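Local coordinates for protein Agap007691-pb (Anopheles gambiae, PDB 5C98) that is of unknown function but belongs to the serpin family, most of whose members are inhibitors of serine proteases, at residues Asn351-Arg359 / Leu367-Tyr375; Leu278-Pro289 / Phe321-Glu331. All coordinates share one frame; numbering follows the deposited sequence.

The two contacts show how a serpin body is built from stacked sheets. Contact 2 joins the last two strands of the large sheet A; contact 1 is the central hairpin of sheet B lying against it. Their centres are about 9 Å apart. Across the interface F356 CE1 packs 3.5 Å from L327 CD2, and F372 CD1 lies 3.7 Å from F281 CD2. Q368 NE2 probably hydrogen-bonds to Y326 O, at 3.2 Å, giving this largely apolar seam a polar link. Segment 321-331 leads towards what is, by analogy with other serpins, probably the reactive centre loop, of which residues 335-343 are not modelled; contact 1 follows it in the chain.

Contact 1 (Asn351-Arg359 / Leu367-Tyr375); sequences NRPFMFLIR and LQVGNFSKY
F354 and F372, F356 and G370, and I358 and Q368 form the hydrogen-bonded pairs of an antiparallel hairpin and share one face of the sheet; the non-hydrogen-bonded pairs, M355 with N371 and L357 with V369, lie on the other, a textbook case of side chains sorting to two faces. The backbone ladder includes F356 N to G370 O (2.9 Å). Near the turn, I358 O receives L367 N at 2.7 Å and, more weakly, Q368 N: L367 and Q368 together face I358, a classic beta bulge.

Aromatic contacts dominate one face. The F356 ring lies flat over the backbone of G370, with the glycine CA 3.8 Å from the ring centroid in a CH-pi contact. F356 CG sits between backbone N and carbonyl carbon (chi1 61°), the rotation that folds the ring across towards the glycine. F354 has a similar torsion and takes F372 CB over its face, 4.0 Å from the centroid; the two rings meet obliquely, planes 38° apart.

Aliphatic and polar contacts finish the interface. On the opposite face the M355 chain is fully extended and brings CE 3.7 Å from V369 CG2. Back on the aromatic face, I358 and Q368 lie side by side, I358 CG1 3.7 Å from Q368 OE1, an amide oxygen buried with no polar partner in the model. N371 ND2 bonds to S373 OG (2.9 Å), nearly in the amide plane, and also to C37 O.

Strand 237-244 flanks 354-360, and strand 39-41 flanks 366-372. The face bearing M355 is covered by L250 and V254 of helix 250-256, while F356, I358 and Q368 pack on strand 320-328, which places the hairpin inside the serpin core.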
loop_
_atom_site.group_PDB
_atom_site.type_symbol
_atom_site.label_atom_id
_atom_site.label_comp_id
_atom_site.label_asym_id
_atom_site.label_seq_id
_atom_site.Cartn_x
_atom_site.Cartn_y
_atom_site.Cartn_z
ATOM N N ASN A 351 4.957 -1.065 22.337
ATOM C CA ASN A 351 4.264 -0.029 23.096
ATOM C C ASN A 351 4.762 1.349 22.730
ATOM O O ASN A 351 4.598 2.297 23.500
ATOM C CB ASN A 351 4.424 -0.274 24.594
ATOM C CG ASN A 351 5.868 -0.451 25.000
ATOM O OD1 ASN A 351 6.790 -0.008 24.303
ATOM N ND2 ASN A 351 6.080 -1.136 26.123
ATOM N N ARG A 352 5.391 1.458 21.572
ATOM C CA ARG A 352 5.871 2.707 21.015
ATOM C C ARG A 352 5.804 2.578 19.510
ATOM O O ARG A 352 5.618 1.468 18.992
ATOM C CB ARG A 352 7.300 3.026 21.466
ATOM C CG ARG A 352 8.238 1.923 21.416
ATOM C CD ARG A 352 9.494 2.288 22.247
ATOM N NE ARG A 352 10.564 1.345 21.974
ATOM C CZ ARG A 352 10.643 0.136 22.516
ATOM N NH1 ARG A 352 9.739 -0.264 23.416
ATOM N NH2 ARG A 352 11.626 -0.668 22.208
ATOM N N PRO A 353 5.885 3.682 18.780
ATOM C CA PRO A 353 5.649 3.649 17.334
ATOM C C PRO A 353 6.504 2.630 16.622
ATOM O O PRO A 353 7.699 2.474 16.908
ATOM C CB PRO A 353 5.992 5.071 16.888
ATOM C CG PRO A 353 5.613 5.894 18.111
ATOM C CD PRO A 353 6.039 5.063 19.279
ATOM N N PHE A 354 5.893 1.955 15.654
ATOM C CA PHE A 354 6.572 0.901 14.930
ATOM C C PHE A 354 6.223 0.983 13.452
ATOM O O PHE A 354 5.227 1.604 13.054
ATOM C CB PHE A 354 6.228 -0.487 15.506
ATOM C CG PHE A 354 4.750 -0.830 15.505
ATOM C CD1 PHE A 354 4.134 -1.377 14.408
ATOM C CD2 PHE A 354 3.996 -0.619 16.642
ATOM C CE1 PHE A 354 2.757 -1.696 14.460
ATOM C CE2 PHE A 354 2.637 -0.927 16.708
ATOM C CZ PHE A 354 2.024 -1.482 15.620
ATOM N N MET A 355 7.068 0.361 12.647
ATOM C CA MET A 355 6.865 0.202 11.217
ATOM C C MET A 355 6.457 -1.245 10.943
ATOM O O MET A 355 6.877 -2.175 11.646
ATOM C CB MET A 355 8.172 0.527 10.463
ATOM C CG MET A 355 8.160 0.268 8.964
ATOM S SD MET A 355 9.780 0.810 8.320
ATOM C CE MET A 355 9.540 0.432 6.587
ATOM N N PHE A 356 5.635 -1.438 9.911
ATOM C CA PHE A 356 5.251 -2.776 9.500
ATOM C C PHE A 356 5.413 -2.935 7.996
ATOM O O PHE A 356 5.300 -1.977 7.231
ATOM C CB PHE A 356 3.812 -3.116 9.946
ATOM C CG PHE A 356 2.766 -2.217 9.385
ATOM C CD1 PHE A 356 2.242 -2.425 8.128
ATOM C CD2 PHE A 356 2.281 -1.163 10.147
ATOM C CE1 PHE A 356 1.256 -1.558 7.618
ATOM C CE2 PHE A 356 1.299 -0.320 9.654
ATOM C CZ PHE A 356 0.795 -0.508 8.398
ATOM N N LEU A 357 5.690 -4.162 7.571
ATOM C CA LEU A 357 5.815 -4.522 6.159
ATOM C C LEU A 357 5.026 -5.798 5.937
ATOM O O LEU A 357 5.282 -6.807 6.605
ATOM C CB LEU A 357 7.274 -4.754 5.744
ATOM C CG LEU A 357 8.185 -3.558 5.985
ATOM C CD1 LEU A 357 8.817 -3.644 7.383
ATOM C CD2 LEU A 357 9.238 -3.523 4.951
ATOM N N ILE A 358 4.061 -5.760 5.022
ATOM C CA ILE A 358 3.302 -6.946 4.664
ATOM C C ILE A 358 3.992 -7.574 3.472
ATOM O O ILE A 358 4.134 -6.931 2.421
ATOM C CB ILE A 358 1.849 -6.597 4.296
ATOM C CG1 ILE A 358 1.211 -5.742 5.394
ATOM C CG2 ILE A 358 1.044 -7.861 3.965
ATOM C CD1 ILE A 358 1.124 -6.457 6.759
ATOM N N ARG A 359 4.422 -8.827 3.629
ATOM C CA ARG A 359 5.239 -9.494 2.631
ATOM C C ARG A 359 4.624 -10.823 2.218
ATOM O O ARG A 359 3.919 -11.476 2.990
ATOM C CB ARG A 359 6.670 -9.739 3.112
ATOM C CG ARG A 359 7.385 -8.510 3.606
ATOM C CD ARG A 359 8.868 -8.744 3.893
ATOM N NE ARG A 359 9.088 -9.760 4.910
ATOM C CZ ARG A 359 10.257 -10.370 5.119
ATOM N NH1 ARG A 359 11.304 -10.088 4.345
ATOM N NH2 ARG A 359 10.379 -11.276 6.086
ATOM N N LEU A 367 4.310 -5.990 -0.137
ATOM C CA LEU A 367 3.041 -5.663 -0.756
ATOM C C LEU A 367 2.381 -4.426 -0.152
ATOM O O LEU A 367 1.547 -3.794 -0.810
ATOM C CB LEU A 367 2.088 -6.864 -0.612
ATOM C CG LEU A 367 2.687 -8.208 -1.012
ATOM C CD1 LEU A 367 1.583 -9.242 -0.904
ATOM C CD2 LEU A 367 3.309 -8.245 -2.397
ATOM N N GLN A 368 2.699 -4.098 1.087
ATOM C CA GLN A 368 2.103 -2.975 1.795
ATOM C C GLN A 368 3.095 -2.614 2.883
ATOM O O GLN A 368 3.747 -3.497 3.442
ATOM C CB GLN A 368 0.760 -3.355 2.437
ATOM C CG GLN A 368 -0.125 -2.190 2.736
ATOM C CD GLN A 368 -1.336 -2.604 3.575
ATOM O OE1 GLN A 368 -1.161 -3.008 4.723
ATOM N NE2 GLN A 368 -2.526 -2.471 3.037
ATOM N N VAL A 369 3.235 -1.321 3.175
ATOM C CA VAL A 369 4.170 -0.855 4.193
ATOM C C VAL A 369 3.534 0.323 4.909
ATOM O O VAL A 369 2.757 1.073 4.331
ATOM C CB VAL A 369 5.521 -0.505 3.520
ATOM C CG1 VAL A 369 5.342 0.548 2.459
ATOM C CG2 VAL A 369 6.543 -0.087 4.544
ATOM N N GLY A 370 3.866 0.497 6.177
ATOM C CA GLY A 370 3.250 1.574 6.921
ATOM C C GLY A 370 3.830 1.695 8.303
ATOM O O GLY A 370 4.857 1.088 8.630
ATOM N N ASN A 371 3.185 2.549 9.095
ATOM C CA ASN A 371 3.602 2.787 10.468
ATOM C C ASN A 371 2.381 3.052 11.322
ATOM O O ASN A 371 1.344 3.506 10.830
ATOM C CB ASN A 371 4.577 3.961 10.562
ATOM C CG ASN A 371 3.931 5.283 10.252
ATOM O OD1 ASN A 371 3.749 5.627 9.098
ATOM N ND2 ASN A 371 3.614 6.057 11.286
ATOM N N PHE A 372 2.512 2.734 12.609
ATOM C CA PHE A 372 1.511 3.007 13.616
ATOM C C PHE A 372 2.171 3.837 14.705
ATOM O O PHE A 372 3.009 3.341 15.468
ATOM C CB PHE A 372 0.918 1.703 14.154
ATOM C CG PHE A 372 -0.228 1.926 15.072
ATOM C CD1 PHE A 372 -1.426 2.341 14.564
ATOM C CD2 PHE A 372 -0.089 1.796 16.445
ATOM C CE1 PHE A 372 -2.510 2.605 15.401
ATOM C CE2 PHE A 372 -1.175 2.048 17.287
ATOM C CZ PHE A 372 -2.351 2.456 16.777
ATOM N N SER A 373 1.794 5.119 14.758
ATOM C CA SER A 373 2.417 6.113 15.613
ATOM C C SER A 373 1.442 7.020 16.339
ATOM O O SER A 373 1.823 7.577 17.370
ATOM C CB SER A 373 3.320 7.007 14.778
ATOM O OG SER A 373 4.276 6.212 14.126
ATOM N N LYS A 374 0.231 7.239 15.812
ATOM C CA LYS A 374 -0.657 8.320 16.211
ATOM C C LYS A 374 -1.930 7.767 16.836
ATOM O O LYS A 374 -2.500 6.772 16.350
ATOM C CB LYS A 374 -1.013 9.158 14.972
ATOM C CG LYS A 374 -1.930 10.339 15.292
ATOM C CD LYS A 374 -2.340 11.133 14.069
ATOM C CE LYS A 374 -3.318 12.233 14.435
ATOM N NZ LYS A 374 -3.822 12.932 13.229
ATOM N N TYR A 375 -2.365 8.431 17.908
ATOM C CA TYR A 375 -3.629 8.111 18.545
ATOM C C TYR A 375 -4.766 8.834 17.831
ATOM O O TYR A 375 -4.778 10.073 17.754
ATOM C CB TYR A 375 -3.620 8.520 20.015
ATOM C CG TYR A 375 -4.948 8.253 20.648
ATOM C CD1 TYR A 375 -5.457 6.958 20.705
ATOM C CD2 TYR A 375 -5.695 9.276 21.177
ATOM C CE1 TYR A 375 -6.682 6.698 21.277
ATOM C CE2 TYR A 375 -6.930 9.029 21.769
ATOM C CZ TYR A 375 -7.420 7.742 21.805
ATOM O OH TYR A 375 -8.655 7.530 22.399
#

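Contact 2 (Leu278-Pro289 / Phe321-Glu331); sequences LPKFFVREKTDP and FIQHCYLAVSE
P289 CG sits over the centre of the F321 ring, 4.0 Å from its centroid, a CH-pi contact. H324 offers one ring face to K286, whose CB is 3.9 Å from the imidazole centroid and whose backbone N lies nearer the rim; water 1 is at the ring edge, 2.7 Å from NE2, and also bonds to R284 O. Y326 has A328 N above one face. The R284 guanidinium, carried there by a bend at chi3 (-77°), approaches Y326 obliquely, its plane turned 23° from the ring and NH2 3.5 Å from CE1. The F281 ring receives P279 O in plane at its edge, while V329 CG2 touches CD1 at 3.5 Å.

Polar links hold both ends. K280 grips E331 OE1 in a salt bridge (2.8 Å, on the syn side) and S330 OG at 2.7 Å. Water 2 joins T287 OG1 to OE1 of Q323, whose NE2 bonds to S173 OG, and water 3 joins D288 OD1 to F321 N. Between the K280 end and the D288 end runs an antiparallel ladder in which V283, E285 and T287 exchange paired backbone bonds with L327, C325 and Q323.

D288 is the N-cap of helix 289-295. Strand 169-177 pairs in parallel with 320-328 on its other edge, as in native serpins whose reactive loop is not inserted. V283 and C325 rest on A40 of strand 39-41; on the other face R284 bonds to E150 O, H324 to F154 O, and K286 makes a salt bridge with D159 of helix 157-160.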
loop_
_atom_site.group_PDB
_atom_site.type_symbol
_atom_site.label_atom_id
_atom_site.label_comp_id
_atom_site.label_asym_id
_atom_site.label_seq_id
_atom_site.Cartn_x
_atom_site.Cartn_y
_atom_site.Cartn_z
ATOM N N LEU A 278 1.009 -6.151 21.472
ATOM C CA LEU A 278 0.780 -5.351 20.265
ATOM C C LEU A 278 -0.566 -4.672 20.464
ATOM O O LEU A 278 -1.511 -5.336 20.894
ATOM C CB LEU A 278 0.695 -6.293 19.051
ATOM C CG LEU A 278 0.600 -5.755 17.629
ATOM C CD1 LEU A 278 1.942 -5.209 17.169
ATOM C CD2 LEU A 278 0.150 -6.847 16.662
ATOM N N PRO A 279 -0.719 -3.384 20.162
ATOM C CA PRO A 279 -2.075 -2.817 20.178
ATOM C C PRO A 279 -2.989 -3.533 19.194
ATOM O O PRO A 279 -2.558 -3.987 18.131
ATOM C CB PRO A 279 -1.862 -1.351 19.781
ATOM C CG PRO A 279 -0.568 -1.332 19.081
ATOM C CD PRO A 279 0.272 -2.409 19.681
ATOM N N LYS A 280 -4.267 -3.652 19.569
ATOM C CA LYS A 280 -5.296 -4.097 18.631
ATOM C C LYS A 280 -5.574 -2.901 17.735
ATOM O O LYS A 280 -6.322 -2.002 18.107
ATOM C CB LYS A 280 -6.545 -4.537 19.389
ATOM C CG LYS A 280 -7.573 -5.205 18.524
ATOM C CD LYS A 280 -8.833 -5.528 19.313
ATOM C CE LYS A 280 -9.975 -5.890 18.380
ATOM N NZ LYS A 280 -10.045 -7.348 18.107
ATOM N N PHE A 281 -4.961 -2.861 16.551
ATOM C CA PHE A 281 -4.929 -1.640 15.771
ATOM C C PHE A 281 -5.406 -1.899 14.356
ATOM O O PHE A 281 -5.467 -3.037 13.876
ATOM C CB PHE A 281 -3.511 -0.979 15.719
ATOM C CG PHE A 281 -2.540 -1.640 14.772
ATOM C CD1 PHE A 281 -1.823 -2.775 15.125
ATOM C CD2 PHE A 281 -2.325 -1.116 13.503
ATOM C CE1 PHE A 281 -0.943 -3.382 14.264
ATOM C CE2 PHE A 281 -1.417 -1.726 12.617
ATOM C CZ PHE A 281 -0.742 -2.860 12.987
ATOM N N PHE A 282 -5.747 -0.805 13.699
ATOM C CA PHE A 282 -5.923 -0.816 12.262
ATOM C C PHE A 282 -5.301 0.458 11.720
ATOM O O PHE A 282 -5.054 1.423 12.454
ATOM C CB PHE A 282 -7.393 -0.896 11.877
ATOM C CG PHE A 282 -8.126 0.384 12.083
ATOM C CD1 PHE A 282 -8.592 0.738 13.328
ATOM C CD2 PHE A 282 -8.333 1.242 11.009
ATOM C CE1 PHE A 282 -9.272 1.924 13.507
ATOM C CE2 PHE A 282 -8.990 2.431 11.177
ATOM C CZ PHE A 282 -9.467 2.774 12.440
ATOM N N VAL A 283 -5.046 0.432 10.414
ATOM C CA VAL A 283 -4.654 1.615 9.665
ATOM C C VAL A 283 -5.509 1.611 8.416
ATOM O O VAL A 283 -5.585 0.599 7.720
ATOM C CB VAL A 283 -3.151 1.629 9.316
ATOM C CG1 VAL A 283 -2.786 2.811 8.424
ATOM C CG2 VAL A 283 -2.332 1.707 10.579
ATOM N N ARG A 284 -6.205 2.708 8.172
ATOM C CA ARG A 284 -6.970 2.887 6.947
ATOM C C ARG A 284 -6.660 4.292 6.474
ATOM O O ARG A 284 -7.133 5.260 7.074
ATOM C CB ARG A 284 -8.459 2.716 7.198
ATOM C CG ARG A 284 -9.263 2.760 5.895
ATOM C CD ARG A 284 -10.720 2.873 6.123
ATOM N NE ARG A 284 -11.314 1.611 6.532
ATOM C CZ ARG A 284 -11.787 1.345 7.746
ATOM N NH1 ARG A 284 -11.711 2.243 8.723
ATOM N NH2 ARG A 284 -12.341 0.160 7.986
ATOM N N GLU A 285 -5.858 4.410 5.420
ATOM C CA GLU A 285 -5.241 5.686 5.085
ATOM C C GLU A 285 -5.298 5.947 3.592
ATOM O O GLU A 285 -4.908 5.093 2.785
ATOM C CB GLU A 285 -3.782 5.743 5.560
ATOM C CG GLU A 285 -3.594 5.800 7.096
ATOM C CD GLU A 285 -4.095 7.067 7.753
ATOM O OE1 GLU A 285 -4.187 8.127 7.090
ATOM O OE2 GLU A 285 -4.415 7.001 8.976
ATOM N N LYS A 286 -5.783 7.133 3.244
ATOM C CA LYS A 286 -5.810 7.642 1.885
ATOM C C LYS A 286 -4.530 8.431 1.646
ATOM O O LYS A 286 -4.160 9.281 2.469
ATOM C CB LYS A 286 -7.020 8.556 1.720
ATOM C CG LYS A 286 -7.173 9.181 0.342
ATOM C CD LYS A 286 -8.498 9.925 0.191
ATOM C CE LYS A 286 -8.552 11.175 1.029
ATOM N NZ LYS A 286 -9.952 11.660 1.135
ATOM N N THR A 287 -3.855 8.149 0.534
ATOM C CA THR A 287 -2.619 8.814 0.167
ATOM C C THR A 287 -2.692 9.235 -1.288
ATOM O O THR A 287 -3.614 8.867 -2.020
ATOM C CB THR A 287 -1.412 7.905 0.398
ATOM O OG1 THR A 287 -1.552 6.704 -0.375
ATOM C CG2 THR A 287 -1.295 7.547 1.870
ATOM N N ASP A 288 -1.661 9.948 -1.741
ATOM C CA ASP A 288 -1.656 10.607 -3.043
ATOM C C ASP A 288 -0.389 10.203 -3.779
ATOM O O ASP A 288 0.622 10.910 -3.723
ATOM C CB ASP A 288 -1.727 12.122 -2.856
ATOM C CG ASP A 288 -1.977 12.868 -4.149
ATOM O OD1 ASP A 288 -1.889 12.252 -5.219
ATOM O OD2 ASP A 288 -2.263 14.095 -4.101
ATOM N N PRO A 289 -0.409 9.078 -4.488
ATOM C CA PRO A 289 0.734 8.720 -5.341
ATOM C C PRO A 289 1.189 9.814 -6.277
ATOM O O PRO A 289 2.376 9.856 -6.638
ATOM C CB PRO A 289 0.215 7.492 -6.106
ATOM C CG PRO A 289 -0.791 6.893 -5.210
ATOM C CD PRO A 289 -1.377 7.979 -4.365
ATOM N N PHE A 321 -4.132 10.464 -9.047
ATOM C CA PHE A 321 -3.954 9.056 -8.673
ATOM C C PHE A 321 -4.007 9.021 -7.158
ATOM O O PHE A 321 -3.105 9.551 -6.505
ATOM C CB PHE A 321 -2.620 8.519 -9.205
ATOM C CG PHE A 321 -2.389 7.040 -8.960
ATOM C CD1 PHE A 321 -3.395 6.224 -8.456
ATOM C CD2 PHE A 321 -1.157 6.471 -9.235
ATOM C CE1 PHE A 321 -3.174 4.847 -8.233
ATOM C CE2 PHE A 321 -0.944 5.113 -8.997
ATOM C CZ PHE A 321 -1.947 4.320 -8.505
ATOM N N ILE A 322 -5.065 8.437 -6.602
ATOM C CA ILE A 322 -5.267 8.292 -5.168
ATOM C C ILE A 322 -5.230 6.816 -4.809
ATOM O O ILE A 322 -5.818 5.986 -5.509
ATOM C CB ILE A 322 -6.613 8.910 -4.732
ATOM C CG1 ILE A 322 -6.640 10.419 -5.021
ATOM C CG2 ILE A 322 -6.877 8.642 -3.265
ATOM C CD1 ILE A 322 -5.596 11.232 -4.307
ATOM N N GLN A 323 -4.581 6.511 -3.695
ATOM C CA GLN A 323 -4.556 5.171 -3.124
ATOM C C GLN A 323 -5.182 5.180 -1.739
ATOM O O GLN A 323 -5.066 6.150 -0.991
ATOM C CB GLN A 323 -3.138 4.623 -3.020
ATOM C CG GLN A 323 -3.040 3.211 -2.511
ATOM C CD GLN A 323 -1.649 2.627 -2.665
ATOM O OE1 GLN A 323 -0.713 2.990 -1.950
ATOM N NE2 GLN A 323 -1.503 1.713 -3.611
ATOM N N HIS A 324 -5.855 4.084 -1.383
ATOM C CA HIS A 324 -6.411 3.903 -0.049
ATOM C C HIS A 324 -6.122 2.484 0.383
ATOM O O HIS A 324 -6.412 1.532 -0.351
ATOM C CB HIS A 324 -7.922 4.172 -0.061
ATOM C CG HIS A 324 -8.463 4.729 1.215
ATOM N ND1 HIS A 324 -9.402 5.742 1.239
ATOM C CD2 HIS A 324 -8.242 4.398 2.507
ATOM C CE1 HIS A 324 -9.725 6.012 2.488
ATOM N NE2 HIS A 324 -9.034 5.213 3.284
ATOM N N CYS A 325 -5.478 2.344 1.535
ATOM C CA CYS A 325 -5.038 1.052 2.017
ATOM C C CYS A 325 -5.649 0.757 3.369
ATOM O O CYS A 325 -5.939 1.666 4.150
ATOM C CB CYS A 325 -3.532 1.012 2.162
ATOM S SG CYS A 325 -2.652 0.990 0.557
ATOM N N TYR A 326 -5.799 -0.528 3.653
ATOM C CA TYR A 326 -6.376 -1.004 4.895
ATOM C C TYR A 326 -5.599 -2.206 5.411
ATOM O O TYR A 326 -5.199 -3.078 4.631
ATOM C CB TYR A 326 -7.818 -1.442 4.654
ATOM C CG TYR A 326 -8.497 -2.121 5.846
ATOM C CD1 TYR A 326 -9.030 -1.377 6.881
ATOM C CD2 TYR A 326 -8.577 -3.503 5.922
ATOM C CE1 TYR A 326 -9.650 -2.004 7.999
ATOM C CE2 TYR A 326 -9.184 -4.140 7.021
ATOM C CZ TYR A 326 -9.733 -3.386 8.032
ATOM O OH TYR A 326 -10.358 -4.004 9.122
ATOM N N LEU A 327 -5.418 -2.243 6.728
ATOM C CA LEU A 327 -4.858 -3.366 7.467
ATOM C C LEU A 327 -5.437 -3.326 8.871
ATOM O O LEU A 327 -5.552 -2.252 9.454
ATOM C CB LEU A 327 -3.331 -3.230 7.579
ATOM C CG LEU A 327 -2.635 -4.211 8.521
ATOM C CD1 LEU A 327 -2.699 -5.659 7.996
ATOM C CD2 LEU A 327 -1.206 -3.809 8.716
ATOM N N ALA A 328 -5.780 -4.489 9.432
ATOM C CA ALA A 328 -6.171 -4.573 10.838
ATOM C C ALA A 328 -5.597 -5.853 11.443
ATOM O O ALA A 328 -5.267 -6.800 10.721
ATOM C CB ALA A 328 -7.681 -4.510 10.975
ATOM N N VAL A 329 -5.387 -5.852 12.761
ATOM C CA VAL A 329 -5.010 -7.074 13.467
ATOM C C VAL A 329 -6.008 -7.342 14.591
ATOM O O VAL A 329 -6.679 -6.429 15.074
ATOM C CB VAL A 329 -3.556 -7.076 13.992
ATOM C CG1 VAL A 329 -2.559 -7.079 12.840
ATOM C CG2 VAL A 329 -3.312 -5.895 14.926
ATOM N N SER A 330 -6.140 -8.609 14.968
ATOM C CA SER A 330 -7.123 -9.006 15.972
ATOM C C SER A 330 -6.709 -10.355 16.554
ATOM O O SER A 330 -5.692 -10.934 16.168
ATOM C CB SER A 330 -8.523 -9.064 15.342
ATOM O OG SER A 330 -9.530 -9.250 16.326
ATOM N N GLU A 331 -7.510 -10.854 17.501
ATOM C CA GLU A 331 -7.197 -12.091 18.202
ATOM C C GLU A 331 -7.623 -13.323 17.394
ATOM O O GLU A 331 -8.443 -13.249 16.477
ATOM C CB GLU A 331 -7.901 -12.093 19.572
ATOM C CG GLU A 331 -7.449 -10.970 20.521
ATOM C CD GLU A 331 -8.361 -9.760 20.502
ATOM O OE1 GLU A 331 -9.078 -9.570 19.497
ATOM O OE2 GLU A 331 -8.383 -9.004 21.501
HETATM O O HOH W 1 -9.924 6.030 5.752
HETATM O O HOH W 2 0.364 5.600 -2.018
HETATM O O HOH W 3 -3.910 12.670 -7.275
#